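Local coordinates for 6-carboxyhexanoate--CoA ligase (Aquifex aeolicus, PDB 5TVA), which belongs to the 6-carboxyhexanoate--CoA ligase (BioW) family and binds coenzyme A and adenosine monophosphate, at residues F4-R9 / M46-E51. Sequence-based numbering, arbitrary orientation.
Sequences FSVRMR and MNVKVE. With COA (coenzyme A), chain D.
Residues 4-9 and 46-51 are antiparallel neighbours in a three-stranded sheet, with strand 3-12 in the middle and 45-52 at one side. One face of this pair holds part of the coenzyme A pocket. Lys49 reaches the diphosphate with its ammonium: NZ donates to O2A of coenzyme A at 3.0 Å and more weakly to O5A and O4A. Arg9 NH1 also donates to O4A, which lies at the guanidinium edge and in its plane. The Arg9 guanidinium is sandwiched between Asn47 CB, 3.7 Å above its centre, and coenzyme A C4B over the opposite face. The Asn47 amide stacks alongside, its plane 24° from that of the guanidinium. Arg7 bends at chi3 (-81°), and Lys49 CE lies over the centre of its guanidinium. Arg7 NH2 forms a salt bridge with Glu51 OE1 at 3.2 Å. Arg7 NH1 is 3.9 Å from Lys49 NZ; the diphosphate and Glu51 probably offset this crowding of positive charge.

Two waters join side chains to backbone. One accepts from Arg7 NE at 2.6 Å and donates to Ser5 OG and Lys49 O. Ser5 OG is also hydrogen-bonded to Glu21 OE2 of strand 15-25. The other accepts from Asn47 ND2 and lies within donating distance of Arg7 O and coenzyme A O4A.

The backbone sets this spacing. Ser5-Glu51, Arg7-Lys49 and Arg9-Asn47 are the hydrogen-bonded pairs. Side chains alternate along each strand, which puts these six on the ligand face. Val6, Met8, Val48 and Val50 point to the other face, where helix 29-37 touches Val6, Met8 and Val50. There Met8 CG, anti to its backbone N, meets Met46 CG at 3.9 Å, while Val6 CG1 packs beside Val48 CG1 at 4.1 Å.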
ATOM      1  N   PHE A   4      -7.119   5.481 -19.774  1.00 40.27           N
ATOM      2  CA  PHE A   4      -8.062   4.475 -19.311  1.00 40.73           C
ATOM      3  C   PHE A   4      -7.494   3.816 -18.060  1.00 40.93           C
ATOM      4  O   PHE A   4      -6.318   3.428 -18.029  1.00 43.24           O
ATOM      5  CB  PHE A   4      -8.336   3.427 -20.403  1.00 39.10           C
ATOM      6  CG  PHE A   4      -9.072   3.970 -21.597  1.00 43.05           C
ATOM      7  CD1 PHE A   4      -8.386   4.636 -22.605  1.00 48.74           C
ATOM      8  CD2 PHE A   4     -10.454   3.803 -21.724  1.00 45.99           C
ATOM      9  CE1 PHE A   4      -9.058   5.139 -23.713  1.00 49.54           C
ATOM     10  CE2 PHE A   4     -11.141   4.304 -22.834  1.00 44.77           C
ATOM     11  CZ  PHE A   4     -10.438   4.973 -23.829  1.00 49.08           C
ATOM     12  N   SER A   5      -8.320   3.704 -17.033  1.00 37.21           N
ATOM     13  CA  SER A   5      -7.965   2.985 -15.822  1.00 37.12           C
ATOM     14  C   SER A   5      -8.382   1.527 -15.989  1.00 38.56           C
ATOM     15  O   SER A   5      -9.516   1.253 -16.383  1.00 35.96           O
ATOM     16  CB  SER A   5      -8.670   3.624 -14.624  1.00 37.33           C
ATOM     17  OG  SER A   5      -8.814   2.716 -13.557  1.00 41.00           O
ATOM     18  N   VAL A   6      -7.459   0.599 -15.732  1.00 36.26           N
ATOM     19  CA  VAL A   6      -7.708  -0.833 -15.910  1.00 33.44           C
ATOM     20  C   VAL A   6      -7.534  -1.508 -14.565  1.00 34.77           C
ATOM     21  O   VAL A   6      -6.404  -1.638 -14.079  1.00 37.29           O
ATOM     22  CB  VAL A   6      -6.772  -1.461 -16.946  1.00 36.92           C
ATOM     23  CG1 VAL A   6      -7.124  -2.931 -17.140  1.00 34.97           C
ATOM     24  CG2 VAL A   6      -6.863  -0.711 -18.249  1.00 39.79           C
ATOM     25  N   ARG A   7      -8.636  -1.959 -13.966  1.00 35.50           N
ATOM     26  CA  ARG A   7      -8.601  -2.546 -12.628  1.00 39.83           C
ATOM     27  C   ARG A   7      -8.980  -4.013 -12.690  1.00 37.70           C
ATOM     28  O   ARG A   7     -10.038  -4.353 -13.222  1.00 37.23           O
ATOM     29  CB  ARG A   7      -9.550  -1.832 -11.660  1.00 32.84           C
ATOM     30  CG  ARG A   7      -9.090  -0.460 -11.206  1.00 39.45           C
ATOM     31  CD  ARG A   7     -10.173   0.224 -10.328  1.00 40.21           C
ATOM     32  NE  ARG A   7     -11.212   0.835 -11.158  1.00 49.06           N
ATOM     33  CZ  ARG A   7     -12.367   1.355 -10.712  1.00 54.17           C
ATOM     34  NH1 ARG A   7     -12.675   1.335  -9.416  1.00 49.31           N
ATOM     35  NH2 ARG A   7     -13.225   1.898 -11.572  1.00 47.16           N
ATOM     36  N   MET A   8      -8.138  -4.867 -12.099  1.00 39.04           N
ATOM     37  CA  MET A   8      -8.359  -6.306 -12.059  1.00 32.42           C
ATOM     38  C   MET A   8      -8.354  -6.782 -10.616  1.00 32.92           C
ATOM     39  O   MET A   8      -7.515  -6.359  -9.821  1.00 34.88           O
ATOM     40  CB  MET A   8      -7.271  -7.037 -12.861  1.00 34.66           C
ATOM     41  CG  MET A   8      -7.377  -8.594 -12.892  1.00 31.81           C
ATOM     42  SD  MET A   8      -6.742  -9.478 -11.431  1.00 36.73           S
ATOM     43  CE  MET A   8      -4.999  -9.060 -11.505  1.00 30.87           C
ATOM     44  N   ARG A   9      -9.297  -7.656 -10.280  1.00 33.41           N
ATOM     45  CA  ARG A   9      -9.271  -8.422  -9.041  1.00 32.15           C
ATOM     46  C   ARG A   9      -9.627  -9.864  -9.370  1.00 34.27           C
ATOM     47  O   ARG A   9     -10.372 -10.125 -10.322  1.00 34.41           O
ATOM     48  CB  ARG A   9     -10.253  -7.871  -8.018  1.00 37.85           C
ATOM     49  CG  ARG A   9     -11.708  -8.058  -8.432  1.00 36.85           C
ATOM     50  CD  ARG A   9     -12.637  -7.376  -7.461  1.00 43.12           C
ATOM     51  NE  ARG A   9     -14.014  -7.837  -7.599  1.00 45.10           N
ATOM     52  CZ  ARG A   9     -14.954  -7.158  -8.249  1.00 45.43           C
ATOM     53  NH1 ARG A   9     -14.658  -5.988  -8.807  1.00 48.23           N
ATOM     54  NH2 ARG A   9     -16.180  -7.639  -8.343  1.00 44.96           N
ATOM     55  N   MET A  46     -12.600 -13.703 -11.914  1.00 40.07           N
ATOM     56  CA  MET A  46     -11.830 -12.491 -12.153  1.00 39.43           C
ATOM     57  C   MET A  46     -12.738 -11.403 -12.708  1.00 36.49           C
ATOM     58  O   MET A  46     -13.589 -11.664 -13.560  1.00 34.26           O
ATOM     59  CB  MET A  46     -10.665 -12.730 -13.117  1.00 34.10           C
ATOM     60  CG  MET A  46      -9.907 -11.460 -13.447  1.00 31.81           C
ATOM     61  SD  MET A  46      -8.759 -11.680 -14.820  1.00 37.18           S
ATOM     62  CE  MET A  46      -7.539 -12.671 -13.976  1.00 34.44           C
ATOM     63  N   ASN A  47     -12.557 -10.186 -12.218  1.00 35.24           N
ATOM     64  CA  ASN A  47     -13.247  -9.025 -12.761  1.00 33.40           C
ATOM     65  C   ASN A  47     -12.219  -8.042 -13.285  1.00 31.16           C
ATOM     66  O   ASN A  47     -11.186  -7.813 -12.642  1.00 33.78           O
ATOM     67  CB  ASN A  47     -14.122  -8.334 -11.706  1.00 35.03           C
ATOM     68  CG  ASN A  47     -15.186  -7.444 -12.331  1.00 35.78           C
ATOM     69  OD1 ASN A  47     -16.217  -7.939 -12.779  1.00 40.41           O
ATOM     70  ND2 ASN A  47     -14.946  -6.133 -12.366  1.00 34.17           N
ATOM     71  N   VAL A  48     -12.484  -7.493 -14.465  1.00 30.19           N
ATOM     72  CA  VAL A  48     -11.678  -6.422 -15.042  1.00 29.56           C
ATOM     73  C   VAL A  48     -12.595  -5.237 -15.359  1.00 35.16           C
ATOM     74  O   VAL A  48     -13.609  -5.411 -16.044  1.00 36.11           O
ATOM     75  CB  VAL A  48     -10.958  -6.899 -16.314  1.00 32.82           C
ATOM     76  CG1 VAL A  48     -10.109  -5.779 -16.898  1.00 31.25           C
ATOM     77  CG2 VAL A  48     -10.115  -8.193 -16.028  1.00 30.27           C
ATOM     78  N   LYS A  49     -12.231  -4.037 -14.882  1.00 29.65           N
ATOM     79  CA  LYS A  49     -12.931  -2.790 -15.207  1.00 36.80           C
ATOM     80  C   LYS A  49     -12.041  -1.876 -16.031  1.00 33.23           C
ATOM     81  O   LYS A  49     -10.922  -1.557 -15.618  1.00 42.81           O
ATOM     82  CB  LYS A  49     -13.368  -2.030 -13.943  1.00 35.50           C
ATOM     83  CG  LYS A  49     -14.307  -2.786 -13.055  1.00 36.18           C
ATOM     84  CD  LYS A  49     -14.968  -1.870 -12.024  1.00 45.26           C
ATOM     85  CE  LYS A  49     -14.144  -1.737 -10.781  1.00 44.03           C
ATOM     86  NZ  LYS A  49     -14.993  -1.816  -9.554  1.00 46.03           N
ATOM     87  N   VAL A  50     -12.543  -1.426 -17.175  1.00 32.65           N
ATOM     88  CA  VAL A  50     -11.870  -0.420 -17.989  1.00 34.95           C
ATOM     89  C   VAL A  50     -12.711   0.854 -17.972  1.00 40.57           C
ATOM     90  O   VAL A  50     -13.869   0.856 -18.412  1.00 38.75           O
ATOM     91  CB  VAL A  50     -11.652  -0.905 -19.420  1.00 36.50           C
ATOM     92  CG1 VAL A  50     -10.819   0.119 -20.189  1.00 36.97           C
ATOM     93  CG2 VAL A  50     -10.995  -2.276 -19.404  1.00 39.43           C
ATOM     94  N   GLU A  51     -12.121   1.945 -17.488  1.00 40.01           N
ATOM     95  CA  GLU A  51     -12.844   3.187 -17.213  1.00 41.18           C
ATOM     96  C   GLU A  51     -12.059   4.327 -17.833  1.00 42.12           C
ATOM     97  O   GLU A  51     -10.886   4.519 -17.505  1.00 40.42           O
ATOM     98  CB  GLU A  51     -12.991   3.380 -15.704  1.00 40.20           C
ATOM     99  CG  GLU A  51     -13.897   4.478 -15.244  1.00 54.15           C
ATOM    100  CD  GLU A  51     -14.039   4.453 -13.732  1.00 58.51           C
ATOM    101  OE1 GLU A  51     -13.032   4.735 -13.038  1.00 57.00           O
ATOM    102  OE2 GLU A  51     -15.142   4.111 -13.244  1.00 62.58           O
TER
HETATM  103  N1A COA D 302      -8.234  -7.142  -1.154  1.00 47.84           N
HETATM  104  C2A COA D 302      -9.320  -7.854  -0.820  1.00 47.13           C
HETATM  105  N3A COA D 302     -10.466  -7.720  -1.475  1.00 52.55           N
HETATM  106  C4A COA D 302     -10.577  -6.834  -2.485  1.00 53.84           C
HETATM  107  C5A COA D 302      -9.470  -6.071  -2.861  1.00 50.56           C
HETATM  108  C6A COA D 302      -8.265  -6.267  -2.140  1.00 45.52           C
HETATM  109  N6A COA D 302      -7.042  -5.444  -2.508  1.00 43.92           N
HETATM  110  N7A COA D 302      -9.821  -5.291  -3.886  1.00 48.49           N
HETATM  111  C8A COA D 302     -11.089  -5.531  -4.159  1.00 52.15           C
HETATM  112  N9A COA D 302     -11.549  -6.483  -3.344  1.00 53.69           N
HETATM  113  C1B COA D 302     -12.990  -6.865  -3.400  1.00 53.30           C
HETATM  114  C2B COA D 302     -13.655  -7.659  -2.669  1.00 55.28           C
HETATM  115  O2B COA D 302     -13.377  -7.558  -1.235  1.00 61.09           O
HETATM  116  C3B COA D 302     -15.056  -6.783  -2.949  1.00 58.58           C
HETATM  117  O3B COA D 302     -14.888  -5.526  -2.241  1.00 53.70           O
HETATM  118  P3B COA D 302     -15.665  -4.976  -0.857  1.00 61.90           P
HETATM  119  O7A COA D 302     -16.001  -3.538  -1.111  1.00 52.62           O
HETATM  120  O8A COA D 302     -16.906  -5.749  -0.526  1.00 66.21           O
HETATM  121  O9A COA D 302     -14.749  -5.032   0.337  1.00 57.00           O
HETATM  122  C4B COA D 302     -15.090  -6.616  -4.241  1.00 55.90           C
HETATM  123  O4B COA D 302     -13.678  -7.031  -4.774  1.00 50.90           O
HETATM  124  C5B COA D 302     -15.411  -5.126  -4.740  1.00 48.50           C
HETATM  125  O5B COA D 302     -14.284  -4.323  -4.658  1.00 52.43           O
HETATM  126  P1A COA D 302     -13.908  -3.088  -5.724  1.00 56.90           P
HETATM  127  O1A COA D 302     -13.720  -1.787  -4.932  1.00 52.73           O
HETATM  128  O2A COA D 302     -14.943  -2.905  -6.809  1.00 54.62           O
HETATM  129  O3A COA D 302     -12.449  -3.451  -6.395  1.00 55.38           O
HETATM  130  P2A COA D 302     -11.839  -2.919  -7.872  1.00 55.22           P
HETATM  131  O4A COA D 302     -12.455  -3.832  -8.941  1.00 45.84           O
HETATM  132  O5A COA D 302     -12.298  -1.486  -8.184  1.00 56.07           O
HETATM  133  O6A COA D 302     -10.159  -3.077  -7.810  1.00 61.05           O
HETATM  134  CBP COA D 302      -7.797  -3.081  -6.764  1.00 58.05           C
HETATM  135  CCP COA D 302      -9.355  -2.685  -6.651  1.00 58.51           C
HETATM  136  CDP COA D 302      -7.637  -4.615  -6.598  1.00 46.70           C
HETATM  137  CEP COA D 302      -7.310  -2.813  -8.204  1.00 45.01           C
HETATM  138  CAP COA D 302      -6.912  -2.272  -5.663  1.00 48.32           C
HETATM  139  OAP COA D 302      -6.656  -3.011  -4.528  1.00 49.13           O
HETATM  140  C9P COA D 302      -5.518  -1.779  -6.143  1.00 50.56           C
HETATM  141  O9P COA D 302      -5.365  -0.673  -6.618  1.00 56.64           O
HETATM  142  N8P COA D 302      -4.344  -2.638  -6.021  1.00 57.09           N
HETATM  143  C7P COA D 302      -2.994  -2.197  -6.501  1.00 52.76           C
HETATM  144  C6P COA D 302      -1.972  -2.099  -5.377  1.00 54.34           C
HETATM  145  C5P COA D 302      -1.661  -3.448  -4.638  1.00 61.21           C
HETATM  146  O5P COA D 302      -2.517  -4.156  -4.262  1.00 60.99           O
HETATM  147  N4P COA D 302      -0.238  -3.803  -4.405  1.00 56.68           N
HETATM  148  C3P COA D 302       0.098  -5.117  -3.717  1.00 68.73           C
HETATM  149  C2P COA D 302       1.562  -5.065  -3.267  1.00 65.73           C
HETATM  150  S1P COA D 302       1.702  -3.535  -2.292  1.00 65.91           S
HETATM  151  O   HOH W   1     -11.081   0.849 -13.799  1.00 44.80           O
HETATM  152  O   HOH W   2     -12.355  -5.107 -11.263  1.00 39.84           O